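Local coordinates for oxidoreductase, 2OG-Fe oxygenase family protein, putative, expressed (Oryza sativa subsp. japonica, PDB 5XOI), which probably acts as an iron(II)- and 2-oxoglutarate-dependent dioxygenase of the AlkB family, this chain being its 2OG-Fe(II) oxygenase domain, at residues A[8-20]-A[180-194]. Numbering follows the deposited sequence.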
loop_
_atom_site.group_PDB
_atom_site.type_symbol
_atom_site.label_atom_id
_atom_site.label_comp_id
_atom_site.label_asym_id
_atom_site.label_seq_id
_atom_site.Cartn_x
_atom_site.Cartn_y
_atom_site.Cartn_z
ATOM N N TYR A 8 -0.518 17.212 0.962
ATOM C CA TYR A 8 -1.694 17.074 0.118
ATOM C C TYR A 8 -1.241 16.911 -1.326
ATOM O O TYR A 8 -0.611 17.814 -1.889
ATOM C CB TYR A 8 -2.574 18.313 0.285
ATOM C CG TYR A 8 -3.831 18.348 -0.524
ATOM C CD1 TYR A 8 -3.855 18.925 -1.786
ATOM C CD2 TYR A 8 -5.012 17.836 -0.020
ATOM C CE1 TYR A 8 -5.020 18.969 -2.528
ATOM C CE2 TYR A 8 -6.180 17.882 -0.751
ATOM C CZ TYR A 8 -6.178 18.454 -2.003
ATOM O OH TYR A 8 -7.348 18.507 -2.723
ATOM N N LEU A 9 -1.535 15.757 -1.927
ATOM C CA LEU A 9 -1.075 15.515 -3.289
ATOM C C LEU A 9 -2.127 15.838 -4.337
ATOM O O LEU A 9 -1.779 16.251 -5.447
ATOM C CB LEU A 9 -0.639 14.056 -3.452
ATOM C CG LEU A 9 0.509 13.563 -2.568
ATOM C CD1 LEU A 9 0.999 12.225 -3.090
ATOM C CD2 LEU A 9 1.635 14.576 -2.521
ATOM N N ARG A 10 -3.393 15.644 -4.007
ATOM C CA ARG A 10 -4.536 15.935 -4.854
ATOM C C ARG A 10 -5.776 15.585 -4.043
ATOM O O ARG A 10 -5.651 14.989 -2.959
ATOM C CB ARG A 10 -4.485 15.151 -6.170
ATOM C CG ARG A 10 -3.946 13.759 -6.101
ATOM C CD ARG A 10 -3.970 13.171 -7.505
ATOM N NE ARG A 10 -5.336 12.814 -7.884
ATOM C CZ ARG A 10 -5.726 12.557 -9.129
ATOM N NH1 ARG A 10 -4.848 12.613 -10.126
ATOM N NH2 ARG A 10 -6.993 12.244 -9.373
ATOM N N PRO A 11 -6.978 15.939 -4.503
ATOM C CA PRO A 11 -8.162 15.695 -3.671
ATOM C C PRO A 11 -8.286 14.234 -3.245
ATOM O O PRO A 11 -8.275 13.309 -4.066
ATOM C CB PRO A 11 -9.313 16.156 -4.573
ATOM C CG PRO A 11 -8.711 17.247 -5.387
ATOM C CD PRO A 11 -7.305 16.790 -5.670
ATOM N N GLY A 12 -8.348 14.029 -1.930
ATOM C CA GLY A 12 -8.444 12.697 -1.365
ATOM C C GLY A 12 -7.161 11.901 -1.383
ATOM O O GLY A 12 -7.203 10.679 -1.226
ATOM N N MET A 13 -6.009 12.556 -1.555
ATOM C CA MET A 13 -4.722 11.865 -1.588
ATOM C C MET A 13 -3.748 12.572 -0.655
ATOM O O MET A 13 -3.311 13.692 -0.936
ATOM C CB MET A 13 -4.167 11.805 -3.010
ATOM C CG MET A 13 -2.919 10.953 -3.141
ATOM S SD MET A 13 -2.486 10.768 -4.869
ATOM C CE MET A 13 -1.183 9.536 -4.755
ATOM N N VAL A 14 -3.398 11.901 0.438
ATOM C CA VAL A 14 -2.590 12.468 1.506
ATOM C C VAL A 14 -1.400 11.549 1.736
ATOM O O VAL A 14 -1.567 10.332 1.864
ATOM C CB VAL A 14 -3.408 12.625 2.797
ATOM C CG1 VAL A 14 -2.515 13.036 3.961
ATOM C CG2 VAL A 14 -4.514 13.648 2.581
ATOM N N LEU A 15 -0.205 12.135 1.804
ATOM C CA LEU A 15 1.017 11.418 2.148
ATOM C C LEU A 15 1.424 11.800 3.568
ATOM O O LEU A 15 1.645 12.982 3.862
ATOM C CB LEU A 15 2.135 11.746 1.159
ATOM C CG LEU A 15 3.542 11.274 1.530
ATOM C CD1 LEU A 15 3.607 9.745 1.627
ATOM C CD2 LEU A 15 4.526 11.770 0.508
ATOM N N LEU A 16 1.502 10.806 4.444
ATOM C CA LEU A 16 1.863 11.008 5.848
ATOM C C LEU A 16 3.336 10.623 5.996
ATOM O O LEU A 16 3.687 9.436 6.021
ATOM C CB LEU A 16 0.958 10.187 6.764
ATOM C CG LEU A 16 -0.539 10.485 6.707
ATOM C CD1 LEU A 16 -1.210 9.643 5.618
ATOM C CD2 LEU A 16 -1.204 10.180 8.034
ATOM N N LYS A 17 4.204 11.629 6.080
ATOM C CA LYS A 17 5.640 11.362 6.120
ATOM C C LYS A 17 6.039 10.757 7.459
ATOM O O LYS A 17 5.682 11.282 8.518
ATOM C CB LYS A 17 6.434 12.649 5.876
ATOM C CG LYS A 17 6.241 13.262 4.499
ATOM C CD LYS A 17 6.753 12.363 3.386
ATOM C CE LYS A 17 8.242 12.088 3.529
ATOM N NZ LYS A 17 8.760 11.142 2.480
ATOM N N LYS A 18 6.805 9.663 7.408
ATOM C CA LYS A 18 7.381 9.044 8.608
ATOM C C LYS A 18 6.309 8.768 9.666
ATOM O O LYS A 18 6.520 8.951 10.868
ATOM C CB LYS A 18 8.506 9.913 9.179
ATOM C CG LYS A 18 9.681 10.132 8.217
ATOM C CD LYS A 18 10.252 8.810 7.717
ATOM C CE LYS A 18 11.284 9.018 6.595
ATOM N NZ LYS A 18 12.185 7.825 6.391
ATOM N N PHE A 19 5.127 8.352 9.208
ATOM C CA PHE A 19 4.007 8.145 10.122
ATOM C C PHE A 19 4.222 6.925 11.015
ATOM O O PHE A 19 3.840 6.938 12.194
ATOM C CB PHE A 19 2.716 8.006 9.312
ATOM C CG PHE A 19 1.468 8.006 10.137
ATOM C CD1 PHE A 19 1.000 9.180 10.709
ATOM C CD2 PHE A 19 0.746 6.835 10.324
ATOM C CE1 PHE A 19 -0.172 9.185 11.471
ATOM C CE2 PHE A 19 -0.424 6.827 11.085
ATOM C CZ PHE A 19 -0.879 8.006 11.659
ATOM N N LEU A 20 4.825 5.861 10.479
ATOM C CA LEU A 20 5.024 4.630 11.245
ATOM C C LEU A 20 6.111 4.803 12.309
ATOM O O LEU A 20 7.246 5.170 11.994
ATOM C CB LEU A 20 5.395 3.484 10.300
ATOM C CG LEU A 20 4.339 3.150 9.245
ATOM C CD1 LEU A 20 4.819 2.031 8.297
ATOM C CD2 LEU A 20 3.043 2.744 9.916
ATOM N N VAL A 180 6.230 10.871 -6.645
ATOM C CA VAL A 180 6.570 11.173 -5.257
ATOM C C VAL A 180 7.405 10.022 -4.717
ATOM O O VAL A 180 7.181 8.857 -5.058
ATOM C CB VAL A 180 5.319 11.404 -4.376
ATOM C CG1 VAL A 180 4.462 10.130 -4.262
ATOM C CG2 VAL A 180 5.727 11.910 -2.999
ATOM N N ASP A 181 8.387 10.348 -3.880
ATOM C CA ASP A 181 9.155 9.308 -3.212
ATOM C C ASP A 181 8.415 8.818 -1.973
ATOM O O ASP A 181 8.012 9.618 -1.117
ATOM C CB ASP A 181 10.539 9.810 -2.812
ATOM C CG ASP A 181 11.479 9.966 -3.993
ATOM O OD1 ASP A 181 11.164 9.532 -5.121
ATOM O OD2 ASP A 181 12.563 10.536 -3.773
ATOM N N LEU A 182 8.276 7.504 -1.861
ATOM C CA LEU A 182 7.719 6.873 -0.671
ATOM C C LEU A 182 8.884 6.273 0.098
ATOM O O LEU A 182 9.492 5.290 -0.348
ATOM C CB LEU A 182 6.672 5.821 -1.034
ATOM C CG LEU A 182 5.477 6.338 -1.850
ATOM C CD1 LEU A 182 4.537 5.184 -2.211
ATOM C CD2 LEU A 182 4.727 7.403 -1.076
ATOM N N GLU A 183 9.225 6.899 1.228
ATOM C CA GLU A 183 10.366 6.517 2.052
ATOM C C GLU A 183 9.898 5.642 3.204
ATOM O O GLU A 183 8.715 5.596 3.527
ATOM C CB GLU A 183 11.081 7.754 2.610
ATOM C CG GLU A 183 11.471 8.787 1.575
ATOM C CD GLU A 183 12.167 9.979 2.206
ATOM O OE1 GLU A 183 13.404 10.079 2.101
ATOM O OE2 GLU A 183 11.473 10.811 2.820
ATOM N N SER A 184 10.847 4.953 3.833
ATOM C CA SER A 184 10.500 4.049 4.928
ATOM C C SER A 184 9.744 4.788 6.031
ATOM O O SER A 184 10.188 5.836 6.514
ATOM C CB SER A 184 11.760 3.400 5.503
ATOM O OG SER A 184 11.422 2.281 6.302
ATOM N N GLY A 185 8.607 4.222 6.434
ATOM C CA GLY A 185 7.724 4.806 7.415
ATOM C C GLY A 185 6.598 5.639 6.845
ATOM O O GLY A 185 5.652 5.954 7.577
ATOM N N ASP A 186 6.666 6.011 5.568
ATOM C CA ASP A 186 5.601 6.816 4.975
ATOM C C ASP A 186 4.316 6.003 4.841
ATOM O O ASP A 186 4.335 4.792 4.589
ATOM C CB ASP A 186 5.995 7.340 3.597
ATOM C CG ASP A 186 7.083 8.421 3.643
ATOM O OD1 ASP A 186 7.480 8.863 4.745
ATOM O OD2 ASP A 186 7.539 8.824 2.545
ATOM N N VAL A 187 3.185 6.680 5.014
ATOM C CA VAL A 187 1.877 6.096 4.737
ATOM C C VAL A 187 1.192 6.980 3.713
ATOM O O VAL A 187 1.133 8.199 3.886
ATOM C CB VAL A 187 1.009 5.957 6.002
ATOM C CG1 VAL A 187 -0.417 5.520 5.622
ATOM C CG2 VAL A 187 1.624 4.946 6.941
ATOM N N LEU A 188 0.717 6.373 2.633
ATOM C CA LEU A 188 0.020 7.082 1.568
ATOM C C LEU A 188 -1.433 6.629 1.560
ATOM O O LEU A 188 -1.706 5.433 1.682
ATOM C CB LEU A 188 0.664 6.787 0.208
ATOM C CG LEU A 188 -0.067 7.353 -1.003
ATOM C CD1 LEU A 188 0.058 8.871 -1.025
ATOM C CD2 LEU A 188 0.504 6.756 -2.287
ATOM N N ILE A 189 -2.362 7.577 1.435
ATOM C CA ILE A 189 -3.789 7.270 1.358
ATOM C C ILE A 189 -4.337 7.894 0.086
ATOM O O ILE A 189 -4.091 9.070 -0.174
ATOM C CB ILE A 189 -4.558 7.798 2.585
ATOM C CG1 ILE A 189 -3.965 7.230 3.874
ATOM C CG2 ILE A 189 -6.041 7.412 2.469
ATOM C CD1 ILE A 189 -4.733 7.595 5.116
ATOM N N PHE A 190 -5.067 7.113 -0.716
ATOM C CA PHE A 190 -5.853 7.699 -1.797
ATOM C C PHE A 190 -7.285 7.170 -1.758
ATOM O O PHE A 190 -7.518 5.957 -1.795
ATOM C CB PHE A 190 -5.205 7.518 -3.193
ATOM C CG PHE A 190 -4.694 6.120 -3.540
ATOM C CD1 PHE A 190 -3.446 5.676 -3.104
ATOM C CD2 PHE A 190 -5.401 5.317 -4.433
ATOM C CE1 PHE A 190 -2.952 4.425 -3.482
ATOM C CE2 PHE A 190 -4.916 4.070 -4.818
ATOM C CZ PHE A 190 -3.694 3.616 -4.334
ATOM N N GLY A 191 -8.242 8.091 -1.653
ATOM C CA GLY A 191 -9.650 7.743 -1.671
ATOM C C GLY A 191 -10.455 8.886 -2.253
ATOM O O GLY A 191 -9.879 9.832 -2.805
ATOM N N GLY A 192 -11.780 8.810 -2.150
ATOM C CA GLY A 192 -12.591 9.856 -2.743
ATOM C C GLY A 192 -12.298 9.982 -4.220
ATOM O O GLY A 192 -12.161 8.985 -4.944
ATOM N N LYS A 193 -12.162 11.229 -4.676
ATOM C CA LYS A 193 -11.936 11.457 -6.099
ATOM C C LYS A 193 -10.603 10.909 -6.591
ATOM O O LYS A 193 -10.411 10.820 -7.808
ATOM C CB LYS A 193 -12.025 12.951 -6.426
ATOM C CG LYS A 193 -13.421 13.524 -6.278
ATOM C CD LYS A 193 -13.493 14.956 -6.796
ATOM C CE LYS A 193 -14.504 15.755 -5.994
ATOM N NZ LYS A 193 -15.666 14.896 -5.626
ATOM N N SER A 194 -9.685 10.527 -5.699
ATOM C CA SER A 194 -8.432 9.903 -6.110
ATOM C C SER A 194 -8.447 8.379 -6.015
ATOM O O SER A 194 -7.405 7.749 -6.223
ATOM C CB SER A 194 -7.265 10.450 -5.280
ATOM O OG SER A 194 -6.959 11.771 -5.676
HETATM O O HOH W 1 8.357 12.219 -0.309
#
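Val-14 and Leu-16 form antiparallel hydrogen-bonded pairs with Ile-189 and Val-187, joining strands 13-16 and 187-190 within the larger sheet of the double-stranded beta-helix fold of 2-oxoglutarate oxygenases. Helix 87-106 covers the face carrying Val-14, Leu-16 and Ile-189. The other face looks into the barrel: Leu-15 has CG anti to the backbone N (chi1 169°), which carries both methyls towards strand 178-182; CB rests near Leu-188 CD1, CD1 meets Leu-182 CD2 at 3.7 Å, and CD2 sits against Val-180 CG2, also at 3.7 Å, the side chains running oppositely. This packs strand 178-182 of the second sheet against the first; Leu-182 also reaches Arg-223 of the 2-oxoglutarate site, and Phe-190 meets the ring of metal ligand His-199. At one end, Lys-17 folds back through bends at chi2 and chi3, bringing CD above the Asp-186 carboxylate, CE obliquely past its oxygens, and NZ to OD2, 2.6 Å away on the syn side. NZ also bridges to Glu-183 OE2 at 2.8 Å and, through a water, to Asp-181 O. Asp-186 OD2 accepts a hydrogen bond from Glu-183 N above the carboxylate plane, and OD1 one from Lys-18 N at 2.9 Å, tying two turns together. With an alanine in place of Asp-186, Lys-17 would probably lose its shorter bridge and the N-H groups of Lys-18 and Glu-183 this acceptor, freeing both turns to move apart. At the opposite end, Ser-194 OG donates to Pro-11 O at 2.6 Å and accepts a hydrogen bond from Arg-10 NE at 2.9 Å, 19° out of the guanidinium plane.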